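Local structure of leucine aminopeptidase 2 (Saccharomyces cerevisiae, 2XQ0) at residues Trp317-Leu322 against Leu426-Phe431; Gln19-Asn24 against Phe158-Val163. The protein cleaves amino-terminal residues, preferably from di- and tripeptides, as a zinc-dependent M1 aminopeptidase, and has a low epoxide hydrolase activity in vitro. One frame throughout, in Å; residues are numbered along the deposited sequence.

Interaction 1. Residues Trp317-Leu322 against Leu426-Phe431; sequences WNHFWL and LDTFQF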
ATOM      1  N   TRP A 317     -14.886  -2.181   0.717  1.00 19.41           N
ATOM      2  CA  TRP A 317     -13.771  -2.719  -0.054  1.00 18.37           C
ATOM      3  C   TRP A 317     -14.178  -3.120  -1.480  1.00 24.28           C
ATOM      4  O   TRP A 317     -13.334  -3.475  -2.288  1.00 24.85           O
ATOM      5  CB  TRP A 317     -13.069  -3.838   0.719  1.00 19.71           C
ATOM      6  CG  TRP A 317     -12.678  -3.330   2.100  1.00 21.94           C
ATOM      7  CD1 TRP A 317     -13.237  -3.684   3.295  1.00 25.04           C
ATOM      8  CD2 TRP A 317     -11.709  -2.310   2.399  1.00 25.08           C
ATOM      9  NE1 TRP A 317     -12.658  -2.965   4.324  1.00 25.31           N
ATOM     10  CE2 TRP A 317     -11.720  -2.114   3.798  1.00 20.59           C
ATOM     11  CE3 TRP A 317     -10.823  -1.554   1.619  1.00 26.70           C
ATOM     12  CZ2 TRP A 317     -10.870  -1.202   4.435  1.00 19.07           C
ATOM     13  CZ3 TRP A 317      -9.991  -0.642   2.249  1.00 22.12           C
ATOM     14  CH2 TRP A 317     -10.012  -0.477   3.637  1.00 18.57           C
ATOM     15  N   ASN A 318     -15.469  -3.013  -1.789  1.00 19.00           N
ATOM     16  CA  ASN A 318     -15.942  -3.136  -3.173  1.00 17.84           C
ATOM     17  C   ASN A 318     -15.543  -1.965  -4.041  1.00 17.98           C
ATOM     18  O   ASN A 318     -15.522  -2.087  -5.255  1.00 21.71           O
ATOM     19  CB  ASN A 318     -17.467  -3.219  -3.228  1.00 21.42           C
ATOM     20  CG  ASN A 318     -18.001  -4.571  -2.852  1.00 27.18           C
ATOM     21  OD1 ASN A 318     -17.250  -5.523  -2.648  1.00 26.94           O
ATOM     22  ND2 ASN A 318     -19.321  -4.680  -2.813  1.00 29.62           N
ATOM     23  N   HIS A 319     -15.275  -0.824  -3.415  1.00 17.74           N
ATOM     24  CA  HIS A 319     -15.001   0.427  -4.139  1.00 23.78           C
ATOM     25  C   HIS A 319     -13.590   0.942  -3.824  1.00 19.16           C
ATOM     26  O   HIS A 319     -13.330   2.153  -3.797  1.00 21.23           O
ATOM     27  CB  HIS A 319     -16.064   1.475  -3.791  1.00 22.91           C
ATOM     28  CG  HIS A 319     -17.454   0.993  -4.040  1.00 23.11           C
ATOM     29  ND1 HIS A 319     -18.057   1.084  -5.276  1.00 21.25           N
ATOM     30  CD2 HIS A 319     -18.327   0.345  -3.238  1.00 21.90           C
ATOM     31  CE1 HIS A 319     -19.257   0.534  -5.214  1.00 22.47           C
ATOM     32  NE2 HIS A 319     -19.444   0.075  -3.988  1.00 22.92           N
ATOM     33  N   PHE A 320     -12.699  -0.009  -3.569  1.00 18.03           N
ATOM     34  CA  PHE A 320     -11.308   0.254  -3.212  1.00 16.82           C
ATOM     35  C   PHE A 320     -10.596   1.091  -4.279  1.00 17.93           C
ATOM     36  O   PHE A 320      -9.649   1.818  -3.970  1.00 22.62           O
ATOM     37  CB  PHE A 320     -10.596  -1.086  -3.018  1.00 22.30           C
ATOM     38  CG  PHE A 320      -9.194  -0.971  -2.481  1.00 21.09           C
ATOM     39  CD1 PHE A 320      -8.924  -0.184  -1.370  1.00 22.29           C
ATOM     40  CD2 PHE A 320      -8.158  -1.713  -3.051  1.00 27.79           C
ATOM     41  CE1 PHE A 320      -7.629  -0.096  -0.853  1.00 26.49           C
ATOM     42  CE2 PHE A 320      -6.866  -1.631  -2.544  1.00 25.24           C
ATOM     43  CZ  PHE A 320      -6.608  -0.814  -1.438  1.00 22.37           C
ATOM     44  N   TRP A 321     -11.046   0.995  -5.532  1.00 17.31           N
ATOM     45  CA  TRP A 321     -10.436   1.782  -6.607  1.00 17.68           C
ATOM     46  C   TRP A 321     -10.483   3.300  -6.342  1.00 19.06           C
ATOM     47  O   TRP A 321      -9.590   4.040  -6.779  1.00 19.70           O
ATOM     48  CB  TRP A 321     -11.047   1.441  -7.977  1.00 21.00           C
ATOM     49  CG  TRP A 321     -12.293   2.206  -8.316  1.00 23.20           C
ATOM     50  CD1 TRP A 321     -13.578   1.853  -8.018  1.00 29.55           C
ATOM     51  CD2 TRP A 321     -12.370   3.439  -9.037  1.00 20.97           C
ATOM     52  NE1 TRP A 321     -14.454   2.798  -8.510  1.00 25.54           N
ATOM     53  CE2 TRP A 321     -13.737   3.786  -9.131  1.00 25.49           C
ATOM     54  CE3 TRP A 321     -11.416   4.291  -9.612  1.00 23.96           C
ATOM     55  CZ2 TRP A 321     -14.173   4.950  -9.783  1.00 25.05           C
ATOM     56  CZ3 TRP A 321     -11.850   5.447 -10.252  1.00 21.95           C
ATOM     57  CH2 TRP A 321     -13.221   5.762 -10.335  1.00 23.26           C
ATOM     58  N   LEU A 322     -11.507   3.761  -5.626  1.00 18.74           N
ATOM     59  CA  LEU A 322     -11.639   5.191  -5.317  1.00 18.72           C
ATOM     60  C   LEU A 322     -10.462   5.667  -4.489  1.00 19.02           C
ATOM     61  O   LEU A 322     -10.049   6.817  -4.582  1.00 25.32           O
ATOM     62  CB  LEU A 322     -12.928   5.482  -4.563  1.00 22.14           C
ATOM     63  CG  LEU A 322     -14.200   5.430  -5.425  1.00 23.58           C
ATOM     64  CD1 LEU A 322     -15.455   5.554  -4.568  1.00 21.71           C
ATOM     65  CD2 LEU A 322     -14.137   6.522  -6.492  1.00 21.96           C
ATOM     66  N   LEU A 426     -17.570   7.259   0.615  1.00 19.75           N
ATOM     67  CA  LEU A 426     -18.480   7.200  -0.533  1.00 24.10           C
ATOM     68  C   LEU A 426     -18.295   5.975  -1.405  1.00 25.75           C
ATOM     69  O   LEU A 426     -17.313   5.231  -1.259  1.00 20.33           O
ATOM     70  CB  LEU A 426     -18.335   8.446  -1.404  1.00 24.00           C
ATOM     71  CG  LEU A 426     -17.240   8.344  -2.472  1.00 23.94           C
ATOM     72  CD1 LEU A 426     -17.427   9.415  -3.513  1.00 20.24           C
ATOM     73  CD2 LEU A 426     -15.859   8.457  -1.840  1.00 26.24           C
ATOM     74  N   ASP A 427     -19.263   5.763  -2.298  1.00 25.39           N
ATOM     75  CA  ASP A 427     -19.188   4.675  -3.258  1.00 25.59           C
ATOM     76  C   ASP A 427     -19.000   5.219  -4.684  1.00 20.48           C
ATOM     77  O   ASP A 427     -18.998   6.425  -4.913  1.00 18.20           O
ATOM     78  CB  ASP A 427     -20.383   3.699  -3.114  1.00 25.09           C
ATOM     79  CG  ASP A 427     -21.722   4.346  -3.429  1.00 30.39           C
ATOM     80  OD1 ASP A 427     -21.739   5.271  -4.253  1.00 25.24           O
ATOM     81  OD2 ASP A 427     -22.765   3.920  -2.870  1.00 34.36           O
ATOM     82  N   THR A 428     -18.777   4.325  -5.632  1.00 19.89           N
ATOM     83  CA  THR A 428     -18.521   4.716  -7.003  1.00 21.07           C
ATOM     84  C   THR A 428     -19.693   5.510  -7.577  1.00 25.67           C
ATOM     85  O   THR A 428     -19.511   6.421  -8.379  1.00 26.52           O
ATOM     86  CB  THR A 428     -18.365   3.458  -7.842  1.00 27.61           C
ATOM     87  OG1 THR A 428     -17.249   2.711  -7.350  1.00 29.43           O
ATOM     88  CG2 THR A 428     -18.162   3.804  -9.296  1.00 32.48           C
ATOM     89  N   PHE A 429     -20.903   5.147  -7.167  1.00 24.06           N
ATOM     90  CA  PHE A 429     -22.091   5.767  -7.730  1.00 26.81           C
ATOM     91  C   PHE A 429     -22.141   7.235  -7.355  1.00 18.54           C
ATOM     92  O   PHE A 429     -22.508   8.074  -8.178  1.00 27.38           O
ATOM     93  CB  PHE A 429     -23.346   5.012  -7.283  1.00 30.91           C
ATOM     94  CG  PHE A 429     -23.261   3.535  -7.527  1.00 29.67           C
ATOM     95  CD1 PHE A 429     -23.340   3.037  -8.817  1.00 33.44           C
ATOM     96  CD2 PHE A 429     -23.045   2.654  -6.481  1.00 28.32           C
ATOM     97  CE1 PHE A 429     -23.230   1.687  -9.057  1.00 37.19           C
ATOM     98  CE2 PHE A 429     -22.939   1.289  -6.711  1.00 29.72           C
ATOM     99  CZ  PHE A 429     -23.033   0.808  -7.999  1.00 29.29           C
ATOM    100  N   GLN A 430     -21.731   7.554  -6.129  1.00 24.72           N
ATOM    101  CA  GLN A 430     -21.688   8.946  -5.694  1.00 28.59           C
ATOM    102  C   GLN A 430     -20.577   9.703  -6.441  1.00 29.05           C
ATOM    103  O   GLN A 430     -20.709  10.890  -6.754  1.00 28.64           O
ATOM    104  CB  GLN A 430     -21.477   9.024  -4.179  1.00 27.60           C
ATOM    105  CG  GLN A 430     -22.592   8.368  -3.348  1.00 23.37           C
ATOM    106  CD  GLN A 430     -22.221   8.283  -1.888  1.00 26.01           C
ATOM    107  OE1 GLN A 430     -21.529   7.358  -1.469  1.00 25.49           O
ATOM    108  NE2 GLN A 430     -22.655   9.267  -1.101  1.00 25.67           N
ATOM    109  N   PHE A 431     -19.477   9.011  -6.721  1.00 27.66           N
ATOM    110  CA  PHE A 431     -18.411   9.589  -7.537  1.00 27.02           C
ATOM    111  C   PHE A 431     -19.012  10.003  -8.882  1.00 26.88           C
ATOM    112  O   PHE A 431     -18.843  11.138  -9.316  1.00 26.17           O
ATOM    113  CB  PHE A 431     -17.263   8.590  -7.733  1.00 24.28           C
ATOM    114  CG  PHE A 431     -16.339   8.930  -8.892  1.00 27.68           C
ATOM    115  CD1 PHE A 431     -15.442   9.975  -8.798  1.00 27.07           C
ATOM    116  CD2 PHE A 431     -16.363   8.184 -10.057  1.00 34.27           C
ATOM    117  CE1 PHE A 431     -14.581  10.288  -9.855  1.00 33.19           C
ATOM    118  CE2 PHE A 431     -15.513   8.486 -11.119  1.00 32.49           C
ATOM    119  CZ  PHE A 431     -14.621   9.547 -11.016  1.00 34.88           C
TER
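Thr428 OG1 is gripped from two directions by rings of the facing segment. Trp321 NE1 donates to it over 3.0 Å, with the hydroxyl near the indole plane, and His319 ND1 is hydrogen-bonded to it at 2.8 Å. With OG1 anti to the carbonyl carbon (chi1 -61°), Thr428 offers the hydroxyl to both nitrogens while its CG2 lies at the indole edge. Threonine suits this place, the first turn of helix 428-438, by supplying both a polar branch and a methyl.

Packing is tight around this grip. The CB of Asp427 sits over the centre of the imidazole of His319, 3.8 Å from the ring centroid, as a CH-pi contact. Beyond the indole nitrogen, the far edge of Trp321 meets the face of Phe431 in an edge-to-face pair, planes at 87° and Trp321 CH2 3.6 Å from Phe431 CE2. Leu322 packs beside them: its CD1 rests 3.6 Å from the backbone C of Asp427, and CD2 lies near Phe431 CB. The contact is looser toward Phe429, whose ring leans obliquely at the imidazole with Phe429 CE2 4.0 Å from His319 CE1, and toward partly exposed Gln430, which turns to its own helix end and forms a capping box with Asp427.

Glu16 bonds to His319 NE2, so with Thr428 OG1 at ND1 the imidazole is held at both nitrogens; Asp427 OD2 is bonded to Ser14. One buried hydroxyl thus ties His319 and Trp321 together, probably restraining the turn of both rings just ahead of the zinc ligand Glu324.

Interaction 2. Residues Gln19-Asn24 against Phe158-Val163; sequences QSTLSN and FDTPSV
Two irregular loops of the N-terminal part of the enzyme meet here, one leading into strand 28-40 and the other into strand 165-172, neighbours that run parallel in the large mixed sheet. Each loop carries an ST turn. Thr21 OG1 accepts from Ser23 N at 3.0 Å, and Thr160 OG1 from Ser162 N at 3.1 Å. Thr21 OG1 stands anti to the backbone N (chi1 179°), and the methyl CG2 of Thr21 meets the other loop 4.1 Å from Thr160 CB. Threonine fits both places because one branch closes the turn and the rest of the side chain packs.

Ser23 adds a second donor to the same oxygen, its OG lying 2.8 Å from Thr21 OG1, and Ser23 CB reaches the rim of the phenyl ring, 3.5 Å from Phe158 CD1. So small a residue lets the phenyl edge come close to the loop. Farther along that rim, Asn24 OD1 lies 4.2 Å from Phe158 CE1, a loose contact; the amide is hydrogen-bonded to His68 and Glu66. The phenyl ring also packs on Phe28 and Val30 of strand 28-40 and on Leu67 and Leu69 of strand 66-69.

Asp70 OD2 is hydrogen-bonded both to Thr21 OG1 and to Asp159 N, and so links the two loops, while Asp18 holds Thr160 OG1. An alanine in place of Thr21 would probably leave Ser23 N and Ser23 OG without their shared acceptor, cost the bond to Asp70 and open a small gap beside Thr160. The ST turns, the inverse gamma turn centred on Asp159 and the type I turn from Thr160 to Val163 shape two loops that lead into parallel neighbouring strands of the N-terminal M1 domain's sheet.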
ATOM      1  N   GLN A  19     -20.148  -5.149   3.317  1.00 22.52           N
ATOM      2  CA  GLN A  19     -20.390  -6.556   3.665  1.00 22.67           C
ATOM      3  C   GLN A  19     -19.252  -7.219   4.454  1.00 26.79           C
ATOM      4  O   GLN A  19     -19.373  -8.384   4.848  1.00 25.70           O
ATOM      5  CB  GLN A  19     -20.600  -7.365   2.384  1.00 21.96           C
ATOM      6  CG  GLN A  19     -21.784  -6.899   1.541  1.00 35.37           C
ATOM      7  CD  GLN A  19     -23.097  -7.297   2.146  1.00 44.65           C
ATOM      8  OE1 GLN A  19     -23.232  -8.396   2.676  1.00 45.67           O
ATOM      9  NE2 GLN A  19     -24.081  -6.412   2.065  1.00 53.80           N
ATOM     10  N   SER A  20     -18.149  -6.495   4.658  1.00 21.93           N
ATOM     11  CA  SER A  20     -16.974  -7.057   5.333  1.00 23.74           C
ATOM     12  C   SER A  20     -16.949  -6.764   6.826  1.00 25.66           C
ATOM     13  O   SER A  20     -15.972  -7.098   7.494  1.00 25.81           O
ATOM     14  CB  SER A  20     -15.676  -6.515   4.716  1.00 19.58           C
ATOM     15  OG  SER A  20     -15.551  -6.915   3.362  1.00 25.09           O
ATOM     16  N   THR A  21     -17.993  -6.122   7.352  1.00 24.78           N
ATOM     17  CA  THR A  21     -18.060  -5.883   8.804  1.00 17.22           C
ATOM     18  C   THR A  21     -19.214  -6.669   9.420  1.00 28.98           C
ATOM     19  O   THR A  21     -20.252  -6.874   8.792  1.00 24.86           O
ATOM     20  CB  THR A  21     -18.208  -4.392   9.161  1.00 25.62           C
ATOM     21  OG1 THR A  21     -18.282  -4.236  10.580  1.00 23.48           O
ATOM     22  CG2 THR A  21     -19.458  -3.814   8.564  1.00 19.07           C
ATOM     23  N   LEU A  22     -19.023  -7.107  10.657  1.00 25.02           N
ATOM     24  CA  LEU A  22     -20.074  -7.790  11.402  1.00 27.28           C
ATOM     25  C   LEU A  22     -20.779  -6.789  12.317  1.00 24.97           C
ATOM     26  O   LEU A  22     -21.691  -7.144  13.065  1.00 26.40           O
ATOM     27  CB  LEU A  22     -19.469  -8.922  12.233  1.00 24.82           C
ATOM     28  CG  LEU A  22     -18.766 -10.009  11.422  1.00 26.62           C
ATOM     29  CD1 LEU A  22     -18.181 -11.088  12.329  1.00 30.13           C
ATOM     30  CD2 LEU A  22     -19.728 -10.615  10.417  1.00 27.30           C
ATOM     31  N   SER A  23     -20.334  -5.539  12.273  1.00 22.31           N
ATOM     32  CA  SER A  23     -20.849  -4.513  13.177  1.00 27.46           C
ATOM     33  C   SER A  23     -22.184  -3.959  12.677  1.00 28.92           C
ATOM     34  O   SER A  23     -22.526  -4.115  11.506  1.00 32.40           O
ATOM     35  CB  SER A  23     -19.843  -3.378  13.344  1.00 22.97           C
ATOM     36  OG  SER A  23     -19.823  -2.551  12.196  1.00 24.58           O
ATOM     37  N   ASN A  24     -22.956  -3.327  13.556  1.00 28.32           N
ATOM     38  CA  ASN A  24     -24.182  -2.695  13.069  1.00 31.93           C
ATOM     39  C   ASN A  24     -23.994  -1.193  12.989  1.00 25.46           C
ATOM     40  O   ASN A  24     -24.676  -0.410  13.650  1.00 34.01           O
ATOM     41  CB  ASN A  24     -25.436  -3.115  13.852  1.00 32.18           C
ATOM     42  CG  ASN A  24     -25.327  -2.892  15.359  1.00 30.73           C
ATOM     43  OD1 ASN A  24     -24.284  -2.515  15.896  1.00 26.63           O
ATOM     44  ND2 ASN A  24     -26.430  -3.149  16.048  1.00 29.55           N
ATOM     45  N   PHE A 158     -16.046  -0.496  15.092  1.00 23.56           N
ATOM     46  CA  PHE A 158     -16.813  -0.596  13.855  1.00 26.22           C
ATOM     47  C   PHE A 158     -15.786  -0.587  12.729  1.00 28.62           C
ATOM     48  O   PHE A 158     -15.444   0.474  12.195  1.00 31.67           O
ATOM     49  CB  PHE A 158     -17.742   0.595  13.724  1.00 24.93           C
ATOM     50  CG  PHE A 158     -18.803   0.663  14.786  1.00 31.53           C
ATOM     51  CD1 PHE A 158     -19.865  -0.224  14.785  1.00 29.07           C
ATOM     52  CD2 PHE A 158     -18.748   1.621  15.776  1.00 38.08           C
ATOM     53  CE1 PHE A 158     -20.853  -0.157  15.753  1.00 34.13           C
ATOM     54  CE2 PHE A 158     -19.745   1.692  16.746  1.00 38.85           C
ATOM     55  CZ  PHE A 158     -20.795   0.800  16.733  1.00 31.52           C
ATOM     56  N   ASP A 159     -15.264  -1.764  12.396  1.00 22.85           N
ATOM     57  CA  ASP A 159     -14.125  -1.890  11.476  1.00 23.93           C
ATOM     58  C   ASP A 159     -14.557  -1.826  10.010  1.00 20.24           C
ATOM     59  O   ASP A 159     -14.461  -2.815   9.261  1.00 20.04           O
ATOM     60  CB  ASP A 159     -13.332  -3.184  11.750  1.00 26.13           C
ATOM     61  CG  ASP A 159     -11.989  -3.220  11.028  1.00 24.41           C
ATOM     62  OD1 ASP A 159     -11.591  -2.198  10.426  1.00 24.46           O
ATOM     63  OD2 ASP A 159     -11.309  -4.276  11.068  1.00 20.00           O
ATOM     64  N   THR A 160     -15.021  -0.646   9.604  1.00 20.63           N
ATOM     65  CA  THR A 160     -15.411  -0.406   8.213  1.00 19.42           C
ATOM     66  C   THR A 160     -14.921   0.982   7.788  1.00 17.31           C
ATOM     67  O   THR A 160     -14.878   1.906   8.597  1.00 21.97           O
ATOM     68  CB  THR A 160     -16.957  -0.566   8.007  1.00 26.86           C
ATOM     69  OG1 THR A 160     -17.356   0.075   6.794  1.00 19.45           O
ATOM     70  CG2 THR A 160     -17.726   0.038   9.151  1.00 33.51           C
ATOM     71  N   PRO A 161     -14.518   1.127   6.522  1.00 18.03           N
ATOM     72  CA  PRO A 161     -14.067   2.463   6.114  1.00 20.10           C
ATOM     73  C   PRO A 161     -15.229   3.460   5.996  1.00 24.79           C
ATOM     74  O   PRO A 161     -14.983   4.659   5.834  1.00 21.84           O
ATOM     75  CB  PRO A 161     -13.371   2.212   4.777  1.00 15.92           C
ATOM     76  CG  PRO A 161     -13.899   0.884   4.287  1.00 20.16           C
ATOM     77  CD  PRO A 161     -14.177   0.082   5.537  1.00 18.59           C
ATOM     78  N   SER A 162     -16.467   2.972   6.118  1.00 19.61           N
ATOM     79  CA  SER A 162     -17.638   3.840   6.222  1.00 22.00           C
ATOM     80  C   SER A 162     -17.703   4.605   7.536  1.00 25.53           C
ATOM     81  O   SER A 162     -18.369   5.632   7.618  1.00 26.08           O
ATOM     82  CB  SER A 162     -18.946   3.053   6.038  1.00 28.40           C
ATOM     83  OG  SER A 162     -19.176   2.751   4.675  1.00 28.96           O
ATOM     84  N   VAL A 163     -17.026   4.113   8.573  1.00 21.56           N
ATOM     85  CA  VAL A 163     -17.070   4.799   9.865  1.00 23.16           C
ATOM     86  C   VAL A 163     -15.785   5.574  10.111  1.00 25.84           C
ATOM     87  O   VAL A 163     -14.715   4.984  10.101  1.00 21.46           O
ATOM     88  CB  VAL A 163     -17.314   3.795  11.010  1.00 21.49           C
ATOM     89  CG1 VAL A 163     -17.228   4.477  12.383  1.00 22.60           C
ATOM     90  CG2 VAL A 163     -18.678   3.132  10.827  1.00 16.88           C
TER

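Both segments of interaction 2 precede those of interaction 1 in the chain; the centres lie 15 Å apart, on the same side of the chain's centre. Interaction 1 belongs to the helical M1 peptidase region, joining the starts of helices 321-339 and 428-438; interaction 2 joins loops that lead into the large mixed sheet. They touch directly where Trp317 NE1 packs 3.6 Å from Pro161 CD. Further bonds cross between the two regions, Ser162 to Cys315 and Pro161 to Ser425, and the chain just before residues 19-24 reaches both contacts through Glu16 and Asp18. Where they touch, the beta-rich N-terminal part meets the zinc-binding catalytic part, consistent with a domain seam that the two contacts flank.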